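Local structure of muconate lactonizing enzyme (Corynebacterium glutamicum, 3I4K) at residues H24-T29 / D200-W205; G307-A312 / T339-E344. The protein belongs to the enolase superfamily, pairing an N-terminal capping domain with a C-terminal barrel domain that holds a magnesium ion. All blocks are in the same frame, centred on the assembly; numbering follows the deposited sequence.

Contact 1. Residues H24-T29 / D200-W205. With MG (magnesium ion), chain J.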
loop_
_atom_site.group_PDB
_atom_site.type_symbol
_atom_site.label_atom_id
_atom_site.label_comp_id
_atom_site.label_asym_id
_atom_site.label_seq_id
_atom_site.Cartn_x
_atom_site.Cartn_y
_atom_site.Cartn_z
ATOM N N HIS A 24 0.273 12.344 -32.748
ATOM C CA HIS A 24 -0.436 11.360 -31.932
ATOM C C HIS A 24 -1.873 11.831 -31.750
ATOM O O HIS A 24 -2.143 12.737 -30.968
ATOM C CB HIS A 24 0.265 11.198 -30.576
ATOM C CG HIS A 24 0.143 9.825 -29.998
ATOM N ND1 HIS A 24 0.522 8.693 -30.687
ATOM C CD2 HIS A 24 -0.336 9.397 -28.805
ATOM C CE1 HIS A 24 0.278 7.627 -29.945
ATOM N NE2 HIS A 24 -0.242 8.026 -28.798
ATOM N N GLY A 25 -2.790 11.206 -32.478
ATOM C CA GLY A 25 -4.181 11.611 -32.405
ATOM C C GLY A 25 -5.078 10.853 -31.444
ATOM O O GLY A 25 -5.073 9.617 -31.400
ATOM N N PHE A 26 -5.861 11.612 -30.683
ATOM C CA PHE A 26 -6.796 11.048 -29.720
ATOM C C PHE A 26 -8.219 11.231 -30.244
ATOM O O PHE A 26 -8.433 11.683 -31.375
ATOM C CB PHE A 26 -6.662 11.756 -28.371
ATOM C CG PHE A 26 -5.301 11.628 -27.744
ATOM C CD1 PHE A 26 -5.003 10.557 -26.909
ATOM C CD2 PHE A 26 -4.316 12.585 -27.983
ATOM C CE1 PHE A 26 -3.749 10.440 -26.318
ATOM C CE2 PHE A 26 -3.058 12.475 -27.396
ATOM C CZ PHE A 26 -2.776 11.402 -26.563
ATOM N N ALA A 27 -9.192 10.899 -29.403
ATOM C CA ALA A 27 -10.593 11.016 -29.774
ATOM C C ALA A 27 -10.994 12.418 -30.213
ATOM O O ALA A 27 -11.723 12.582 -31.187
ATOM C CB ALA A 27 -11.482 10.565 -28.609
ATOM N N THR A 28 -10.514 13.434 -29.506
ATOM C CA THR A 28 -10.906 14.797 -29.838
ATOM C C THR A 28 -9.775 15.795 -30.048
ATOM O O THR A 28 -10.025 16.971 -30.320
ATOM C CB THR A 28 -11.835 15.345 -28.760
ATOM O OG1 THR A 28 -11.081 15.563 -27.562
ATOM C CG2 THR A 28 -12.961 14.340 -28.470
ATOM N N THR A 29 -8.539 15.337 -29.918
ATOM C CA THR A 29 -7.387 16.205 -30.113
ATOM C C THR A 29 -6.291 15.426 -30.823
ATOM O O THR A 29 -6.418 14.228 -31.072
ATOM C CB THR A 29 -6.803 16.731 -28.768
ATOM O OG1 THR A 29 -6.394 15.625 -27.950
ATOM C CG2 THR A 29 -7.829 17.571 -28.020
ATOM N N ASP A 200 -8.932 1.796 -26.856
ATOM C CA ASP A 200 -9.107 2.798 -25.810
ATOM C C ASP A 200 -9.815 3.982 -26.465
ATOM O O ASP A 200 -9.285 4.583 -27.405
ATOM C CB ASP A 200 -7.740 3.223 -25.254
ATOM C CG ASP A 200 -7.856 4.210 -24.105
ATOM O OD1 ASP A 200 -8.995 4.574 -23.761
ATOM O OD2 ASP A 200 -6.816 4.633 -23.541
ATOM N N ILE A 201 -11.014 4.300 -25.983
ATOM C CA ILE A 201 -11.792 5.394 -26.546
ATOM C C ILE A 201 -11.781 6.637 -25.668
ATOM O O ILE A 201 -12.480 7.617 -25.946
ATOM C CB ILE A 201 -13.241 4.954 -26.782
ATOM C CG1 ILE A 201 -13.250 3.493 -27.239
ATOM C CG2 ILE A 201 -13.881 5.820 -27.885
ATOM C CD1 ILE A 201 -14.620 2.958 -27.563
ATOM N N ASN A 202 -10.983 6.601 -24.607
ATOM C CA ASN A 202 -10.887 7.738 -23.704
ATOM C C ASN A 202 -12.239 8.328 -23.303
ATOM O O ASN A 202 -12.435 9.538 -23.336
ATOM C CB ASN A 202 -10.000 8.820 -24.329
ATOM C CG ASN A 202 -8.521 8.527 -24.158
ATOM O OD1 ASN A 202 -7.992 8.584 -23.042
ATOM N ND2 ASN A 202 -7.848 8.202 -25.254
ATOM N N ALA A 203 -13.166 7.451 -22.921
ATOM C CA ALA A 203 -14.492 7.846 -22.464
ATOM C C ALA A 203 -15.291 8.695 -23.439
ATOM O O ALA A 203 -16.251 9.340 -23.030
ATOM C CB ALA A 203 -14.377 8.591 -21.133
ATOM N N ARG A 204 -14.922 8.688 -24.716
ATOM C CA ARG A 204 -15.637 9.511 -25.689
ATOM C C ARG A 204 -16.792 8.868 -26.469
ATOM O O ARG A 204 -17.294 9.443 -27.432
ATOM C CB ARG A 204 -14.630 10.182 -26.642
ATOM C CG ARG A 204 -13.718 11.200 -25.927
ATOM C CD ARG A 204 -14.536 12.076 -24.987
ATOM N NE ARG A 204 -13.923 13.353 -24.617
ATOM C CZ ARG A 204 -12.887 13.507 -23.796
ATOM N NH1 ARG A 204 -12.302 12.455 -23.235
ATOM N NH2 ARG A 204 -12.458 14.731 -23.511
ATOM N N TRP A 205 -17.218 7.679 -26.065
ATOM C CA TRP A 205 -18.380 7.046 -26.699
ATOM C C TRP A 205 -19.439 7.026 -25.609
ATOM O O TRP A 205 -19.095 6.864 -24.436
ATOM C CB TRP A 205 -18.093 5.599 -27.112
ATOM C CG TRP A 205 -17.658 5.429 -28.528
ATOM C CD1 TRP A 205 -17.224 6.411 -29.391
ATOM C CD2 TRP A 205 -17.579 4.200 -29.248
ATOM N NE1 TRP A 205 -16.879 5.855 -30.599
ATOM C CE2 TRP A 205 -17.088 4.500 -30.539
ATOM C CE3 TRP A 205 -17.873 2.868 -28.929
ATOM C CZ2 TRP A 205 -16.884 3.515 -31.508
ATOM C CZ3 TRP A 205 -17.670 1.890 -29.892
ATOM C CH2 TRP A 205 -17.180 2.219 -31.166
HETATM MG MG MG J . -6.384 5.311 -21.417
HETATM O O HOH W 1 -8.452 5.636 -21.336
#
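Ala-27 and Ile-201 bring their backbones closest, CA to CA 6.6 Å, where the turn after strand 8-25 meets a type I' beta turn running from Ile-201 to Arg-204. No hydrogen bond joins the two segments, and the contact is made by van der Waals packing. The methyl CB of Ala-27 points at the other segment and lies 3.5 Å from CG of Arg-204, with CB of the arginine close behind. Thr-28 adds its CG2, which lies 4.1 Å from both CG and NE of Arg-204, the two side chains crossing at about a right angle. Phe-26 turns the edge of its ring, at CD1, to the amide of Asn-202.

The guanidinium has two carbonyl partners: NH1 of Arg-204 donates to O of Asn-202 at 2.9 Å, nearly in line with the C=O bond and in the guanidinium plane, and NH2 is hydrogen-bonded to O of Trp-60. OD1 of Asp-200 accepts from N of Asn-202 at 3.0 Å, forming an Asx turn in which N comes from above the carboxylate plane, 42° out of it. OD2 of Asp-200 binds the magnesium ion at 2.3 Å alongside Glu-226 and Asp-251. A water bound to the magnesium ion lies 2.7 Å from OD1 of Asp-200, within hydrogen-bonding distance. The Asx turn and the metal thus hold one carboxylate oxygen each, and the turn fixed in this way also carries Arg-204, against which Ala-27 and Thr-28 pack.

Contact 2. Residues G307-A312 / T339-E344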
loop_
_atom_site.group_PDB
_atom_site.type_symbol
_atom_site.label_atom_id
_atom_site.label_comp_id
_atom_site.label_asym_id
_atom_site.label_seq_id
_atom_site.Cartn_x
_atom_site.Cartn_y
_atom_site.Cartn_z
ATOM N N GLY A 307 7.489 11.493 -20.003
ATOM C CA GLY A 307 8.768 11.624 -20.668
ATOM C C GLY A 307 9.681 10.593 -20.018
ATOM O O GLY A 307 9.192 9.689 -19.335
ATOM N N PRO A 308 11.007 10.694 -20.197
ATOM C CA PRO A 308 11.931 9.726 -19.594
ATOM C C PRO A 308 11.882 9.677 -18.069
ATOM O O PRO A 308 11.937 8.602 -17.482
ATOM C CB PRO A 308 13.292 10.174 -20.125
ATOM C CG PRO A 308 13.105 11.661 -20.314
ATOM C CD PRO A 308 11.743 11.712 -20.963
ATOM N N ILE A 309 11.776 10.836 -17.430
ATOM C CA ILE A 309 11.721 10.891 -15.975
ATOM C C ILE A 309 10.453 10.211 -15.450
ATOM O O ILE A 309 10.517 9.334 -14.589
ATOM C CB ILE A 309 11.762 12.361 -15.473
ATOM C CG1 ILE A 309 13.193 12.906 -15.572
ATOM C CG2 ILE A 309 11.278 12.451 -14.043
ATOM C CD1 ILE A 309 14.209 12.140 -14.729
ATOM N N GLY A 310 9.303 10.618 -15.981
ATOM C CA GLY A 310 8.047 10.045 -15.537
ATOM C C GLY A 310 7.956 8.555 -15.781
ATOM O O GLY A 310 7.444 7.808 -14.941
ATOM N N THR A 311 8.451 8.126 -16.936
ATOM C CA THR A 311 8.433 6.722 -17.312
ATOM C C THR A 311 9.334 5.904 -16.390
ATOM O O THR A 311 9.027 4.760 -16.062
ATOM C CB THR A 311 8.900 6.555 -18.765
ATOM O OG1 THR A 311 7.990 7.240 -19.640
ATOM C CG2 THR A 311 8.975 5.084 -19.142
ATOM N N ALA A 312 10.447 6.502 -15.975
ATOM C CA ALA A 312 11.393 5.836 -15.090
ATOM C C ALA A 312 10.791 5.694 -13.691
ATOM O O ALA A 312 11.042 4.718 -12.986
ATOM C CB ALA A 312 12.693 6.633 -15.025
ATOM N N THR A 339 15.078 13.455 -26.378
ATOM C CA THR A 339 14.976 13.296 -24.935
ATOM C C THR A 339 15.776 14.338 -24.154
ATOM O O THR A 339 16.237 15.332 -24.715
ATOM C CB THR A 339 15.418 11.868 -24.515
ATOM O OG1 THR A 339 15.585 11.809 -23.093
ATOM C CG2 THR A 339 16.714 11.482 -25.196
ATOM N N TYR A 340 15.910 14.117 -22.851
ATOM C CA TYR A 340 16.661 15.006 -21.972
ATOM C C TYR A 340 17.058 14.199 -20.749
ATOM O O TYR A 340 17.065 14.706 -19.627
ATOM C CB TYR A 340 15.804 16.200 -21.543
ATOM C CG TYR A 340 14.496 15.828 -20.886
ATOM C CD1 TYR A 340 13.475 15.223 -21.616
ATOM C CD2 TYR A 340 14.274 16.082 -19.532
ATOM C CE1 TYR A 340 12.269 14.880 -21.019
ATOM C CE2 TYR A 340 13.068 15.738 -18.924
ATOM C CZ TYR A 340 12.073 15.138 -19.676
ATOM O OH TYR A 340 10.878 14.791 -19.093
ATOM N N ILE A 341 17.415 12.941 -20.981
ATOM C CA ILE A 341 17.764 12.055 -19.888
ATOM C C ILE A 341 19.172 11.444 -19.896
ATOM O O ILE A 341 19.481 10.585 -19.066
ATOM C CB ILE A 341 16.692 10.935 -19.784
ATOM C CG1 ILE A 341 16.370 10.682 -18.318
ATOM C CG2 ILE A 341 17.152 9.668 -20.487
ATOM C CD1 ILE A 341 15.892 11.919 -17.586
ATOM N N VAL A 342 20.027 11.884 -20.813
ATOM C CA VAL A 342 21.398 11.364 -20.889
ATOM C C VAL A 342 21.457 9.901 -21.337
ATOM O O VAL A 342 21.868 9.611 -22.462
ATOM C CB VAL A 342 22.124 11.491 -19.525
ATOM C CG1 VAL A 342 23.516 10.889 -19.615
ATOM C CG2 VAL A 342 22.208 12.949 -19.113
ATOM N N GLN A 343 21.059 8.982 -20.461
ATOM C CA GLN A 343 21.070 7.561 -20.803
ATOM C C GLN A 343 19.904 7.218 -21.711
ATOM O O GLN A 343 19.011 8.034 -21.929
ATOM C CB GLN A 343 20.983 6.694 -19.546
ATOM C CG GLN A 343 22.102 6.920 -18.556
ATOM C CD GLN A 343 21.666 7.741 -17.364
ATOM O OE1 GLN A 343 21.077 8.815 -17.512
ATOM N NE2 GLN A 343 21.956 7.241 -16.169
ATOM N N GLU A 344 19.921 6.004 -22.243
ATOM C CA GLU A 344 18.852 5.539 -23.112
ATOM C C GLU A 344 18.225 4.291 -22.503
ATOM O O GLU A 344 18.898 3.519 -21.819
ATOM C CB GLU A 344 19.395 5.216 -24.501
ATOM C CG GLU A 344 20.011 6.406 -25.206
ATOM C CD GLU A 344 20.440 6.085 -26.621
ATOM O OE1 GLU A 344 20.933 7.003 -27.312
ATOM O OE2 GLU A 344 20.285 4.917 -27.046
#
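Pro-308 sits over one face of the Tyr-340 ring in a CH-pi contact, its CG 3.8 Å from the ring centroid and 28° off the normal. The proline atoms gather toward one side of the ring: CD comes to 3.2 Å from CE1 of Tyr-340, and the two side chains cross at about a right angle. CB of the proline meets CB of Ile-341 at 3.5 Å. One residue further along the helix, Ile-309 continues the apolar surface; its CD1 touches CD1 of Ile-341 at 3.3 Å, tighter than usual for two methyl groups, and its CG1 lies near CE2 of the tyrosine. OG1 of Thr-339 comes up to CG of Pro-308 as well.

Pro-308 is the first residue of helix 308-320, and Gly-307 occupies the N-cap position. This helix follows strand 298-301 in the beta/alpha (TIM-type) barrel of the enolase C-terminal domain, so the contact packs the start of a barrel helix against the loop that leads from helix 332-335 to strand 347-348. Inside the first turn, O of Gly-307 takes two donors, the backbone N of Thr-311 and its hydroxyl OG1 at 2.7 Å, the latter from above the carbonyl plane.

CG of Tyr-340 lies between its backbone N and carbonyl carbon (chi1 56°), and the ring extends from there beside the proline. Its OH is hydrogen-bonded to OE2 of Glu-52, on strand 48-53 of the capping domain. The same carboxylate accepts from N of Gly-307 and N of Gly-310, and so grips both the tyrosine and the start of the helix. Around the tyrosine, Ile-36 and Leu-38 of strand 30-43 and Lys-368 and Val-369 of helix 366-372 touch its side chain.

Overall arrangement
Both contacts lie where the barrel meets the capping domain, but they do so in different ways. Contact 1 joins the two directly, setting residues 24-29 against the loop that leaves strand 196-200 beside the magnesium site. Contact 2 lies wholly in the C-terminal part of the chain and meets the capping sheet through Glu-52 and strand 30-43. That sheet links the two: strand 8-25, which leads into contact 1, pairs with strand 30-43, and this pairs in turn with strand 48-53. The centres of contact 1 and contact 2 are about 26 Å apart. The nearest atoms of contact 1 and contact 2 are about 12 Å apart, so they do not touch. Only contact 1 contains a metal ligand.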